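Local coordinates for protein particle-associated lyase (Acinetobacter bacteriophage AP22, PDB 4Y9V) that probably cleaves the capsular polysaccharide of Acinetobacter baumannii by a lyase reaction, serving as the phage tailspike that binds and degrades the host capsule, at residues L252-C257 against Y278-S283. Numbering follows the deposited sequence. Where two conformers were deposited one is given.
Sequences LRLRRC and YGIQIS. With 49S (2-acetamido-2-deoxy-beta-D-mannopyranuronic acid), chain B; SO4 (sulfate ion), chain K.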
loop_
_atom_site.group_PDB
_atom_site.type_symbol
_atom_site.label_atom_id
_atom_site.label_comp_id
_atom_site.label_asym_id
_atom_site.label_seq_id
_atom_site.Cartn_x
_atom_site.Cartn_y
_atom_site.Cartn_z
ATOM N N LEU A 252 13.450 -16.926 -17.256
ATOM C CA LEU A 252 12.118 -16.766 -17.805
ATOM C C LEU A 252 12.040 -15.387 -18.409
ATOM O O LEU A 252 12.440 -14.415 -17.740
ATOM C CB LEU A 252 11.082 -16.900 -16.692
ATOM C CG LEU A 252 9.615 -16.662 -17.084
ATOM C CD1 LEU A 252 9.117 -17.702 -18.061
ATOM C CD2 LEU A 252 8.720 -16.644 -15.830
ATOM N N ARG A 253 11.501 -15.266 -19.624
ATOM C CA ARG A 253 11.267 -13.949 -20.213
ATOM C C ARG A 253 9.818 -13.854 -20.646
ATOM O O ARG A 253 9.297 -14.740 -21.340
ATOM C CB ARG A 253 12.188 -13.701 -21.415
ATOM C CG ARG A 253 11.933 -12.382 -22.112
ATOM C CD ARG A 253 12.837 -12.140 -23.300
ATOM N NE ARG A 253 14.225 -12.025 -22.887
ATOM C CZ ARG A 253 15.287 -12.555 -23.486
ATOM N NH1 ARG A 253 15.150 -13.283 -24.578
ATOM N NH2 ARG A 253 16.496 -12.377 -22.953
ATOM N N LEU A 254 9.165 -12.760 -20.231
ATOM C CA LEU A 254 7.841 -12.362 -20.725
ATOM C C LEU A 254 8.117 -11.149 -21.628
ATOM O O LEU A 254 8.638 -10.155 -21.115
ATOM C CB LEU A 254 6.871 -11.953 -19.639
ATOM C CG LEU A 254 6.427 -12.977 -18.599
ATOM C CD1 LEU A 254 6.187 -14.343 -19.216
ATOM C CD2 LEU A 254 7.438 -13.153 -17.487
ATOM N N ARG A 255 7.809 -11.269 -22.921
ATOM C CA ARG A 255 8.198 -10.271 -23.905
ATOM C C ARG A 255 6.975 -9.769 -24.650
ATOM O O ARG A 255 6.185 -10.556 -25.157
ATOM C CB ARG A 255 9.205 -10.882 -24.884
ATOM C CG ARG A 255 9.727 -9.923 -25.950
ATOM C CD ARG A 255 10.916 -10.522 -26.651
ATOM N NE ARG A 255 11.554 -9.654 -27.630
ATOM C CZ ARG A 255 11.569 -9.844 -28.947
ATOM N NH1 ARG A 255 10.797 -10.715 -29.531
ATOM N NH2 ARG A 255 12.382 -9.084 -29.671
ATOM N N ARG A 256 6.819 -8.452 -24.738
ATOM C CA ARG A 256 5.716 -7.885 -25.511
ATOM C C ARG A 256 4.376 -8.506 -25.075
ATOM O O ARG A 256 3.524 -8.821 -25.891
ATOM C CB ARG A 256 5.934 -7.991 -27.019
ATOM C CG ARG A 256 7.182 -7.215 -27.486
ATOM C CD ARG A 256 7.414 -7.279 -28.994
ATOM N NE ARG A 256 7.569 -8.665 -29.442
ATOM C CZ ARG A 256 7.913 -8.999 -30.658
ATOM N NH1 ARG A 256 8.230 -8.109 -31.573
ATOM N NH2 ARG A 256 7.955 -10.288 -30.977
ATOM N N CYS A 257 4.203 -8.628 -23.759
ATOM C CA CYS A 257 2.981 -9.150 -23.178
ATOM C C CYS A 257 2.181 -7.993 -22.538
ATOM O O CYS A 257 2.733 -6.961 -22.165
ATOM C CB CYS A 257 3.237 -10.272 -22.186
ATOM S SG CYS A 257 3.831 -11.808 -22.956
ATOM N N TYR A 278 19.532 -12.605 -15.691
ATOM C CA TYR A 278 18.277 -12.180 -15.093
ATOM C C TYR A 278 17.487 -13.412 -14.654
ATOM O O TYR A 278 17.414 -14.405 -15.374
ATOM C CB TYR A 278 17.453 -11.372 -16.088
ATOM C CG TYR A 278 18.164 -10.163 -16.656
ATOM C CD1 TYR A 278 19.138 -9.460 -15.970
ATOM C CD2 TYR A 278 17.814 -9.681 -17.912
ATOM C CE1 TYR A 278 19.733 -8.316 -16.513
ATOM C CE2 TYR A 278 18.373 -8.520 -18.435
ATOM C CZ TYR A 278 19.328 -7.834 -17.734
ATOM O OH TYR A 278 19.843 -6.707 -18.318
ATOM N N GLY A 279 16.874 -13.363 -13.470
ATOM C CA GLY A 279 15.987 -14.475 -13.088
ATOM C C GLY A 279 14.742 -14.500 -13.972
ATOM O O GLY A 279 14.514 -15.448 -14.722
ATOM N N ILE A 280 13.970 -13.430 -13.863
ATOM C CA ILE A 280 12.900 -13.106 -14.776
ATOM C C ILE A 280 13.273 -11.813 -15.495
ATOM O O ILE A 280 13.668 -10.849 -14.847
ATOM C CB ILE A 280 11.547 -12.886 -14.040
ATOM C CG1 ILE A 280 11.157 -14.130 -13.268
ATOM C CG2 ILE A 280 10.456 -12.495 -15.047
ATOM C CD1 ILE A 280 9.959 -13.973 -12.376
ATOM N N GLN A 281 13.126 -11.807 -16.823
ATOM C CA GLN A 281 13.186 -10.571 -17.586
ATOM C C GLN A 281 11.786 -10.234 -18.074
ATOM O O GLN A 281 11.168 -11.022 -18.800
ATOM C CB GLN A 281 14.165 -10.637 -18.760
ATOM C CG GLN A 281 14.371 -9.245 -19.387
ATOM C CD GLN A 281 15.366 -9.230 -20.528
ATOM O OE1 GLN A 281 15.633 -10.265 -21.120
ATOM N NE2 GLN A 281 15.895 -8.046 -20.842
ATOM N N ILE A 282 11.315 -9.065 -17.675
ATOM C CA ILE A 282 10.067 -8.489 -18.217
ATOM C C ILE A 282 10.544 -7.554 -19.317
ATOM O O ILE A 282 11.161 -6.539 -19.036
ATOM C CB ILE A 282 9.286 -7.804 -17.076
ATOM C CG1 ILE A 282 8.880 -8.804 -16.007
ATOM C CG2 ILE A 282 8.079 -7.086 -17.673
ATOM C CD1 ILE A 282 8.353 -8.176 -14.730
ATOM N N SER A 283 10.342 -7.987 -20.569
ATOM C CA SER A 283 10.844 -7.318 -21.760
ATOM C C SER A 283 9.707 -6.623 -22.481
ATOM O O SER A 283 8.854 -7.295 -23.072
ATOM C CB SER A 283 11.509 -8.310 -22.691
ATOM O OG SER A 283 12.701 -8.804 -22.128
HETATM C C8 49S B . 16.759 -2.819 -21.626
HETATM C C7 49S B . 17.331 -4.170 -21.251
HETATM O O7 49S B . 16.701 -4.952 -20.507
HETATM N N2 49S B . 18.536 -4.467 -21.762
HETATM C C2 49S B . 19.256 -5.686 -21.452
HETATM C C3 49S B . 19.247 -6.682 -22.615
HETATM O O3 49S B . 17.911 -7.042 -22.968
HETATM C C1 49S B . 20.696 -5.350 -21.114
HETATM O O1 49S B . 20.794 -4.402 -20.090
HETATM O O5 49S B . 21.320 -4.750 -22.250
HETATM C C5 49S B . 21.446 -5.698 -23.325
HETATM C C6 49S B . 22.221 -5.038 -24.446
HETATM O O6A 49S B . 21.936 -3.855 -24.761
HETATM O O6B 49S B . 23.098 -5.738 -25.012
HETATM C C4 49S B . 20.063 -6.156 -23.792
HETATM O O4 49S B . 20.379 -7.171 -24.752
HETATM S S SO4 K . 21.835 -3.728 -16.628
HETATM O O1 SO4 K . 21.449 -2.907 -17.763
HETATM O O2 SO4 K . 21.431 -3.059 -15.379
HETATM O O3 SO4 K . 23.301 -3.857 -16.681
HETATM O O4 SO4 K . 21.242 -5.087 -16.622
#
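G279 O takes the N-H of L252 (N to O 3.1 Å), opening the parallel ladder just after Y278, whose hydroxyl bonds O1 of the N-acetylmannosaminuronic acid 49S and a sulfate ion. I280 lays its CG2 against L254 CD2 (3.9 Å), on the sheet face shared with L252 and I282. The N-H groups of Q281 and S283 go to the carbonyls of L252 and L254, and Q281 O takes L254 N. With CG anti to the backbone N (chi1 -170°), Q281 extends beside R253, its OE1 accepting both NE and NH2 of R253 at 2.9 Å each. OE1 lies in the guanidinium plane, but the amide is turned 66° from it; NH2 meets the C=O almost straight on, NE from above the amide plane. Two donors on OE1 mark it as the amide oxygen, and NE2 is thereby turned to the sugar, 3.1 Å from 49S O3, with a weak bond to O7. S283 places OG 3.5 Å from R253 CD, and its backbone O receives R256 N (2.9 Å). R255 forms salt bridges with D307, D309 and D232, and R256 shares D232. Such rung-to-rung pairing characterises the pectin lyase-like beta-helix: strand 250-255 lies between 229-232 and 278-283, which pairs onward with 302-305.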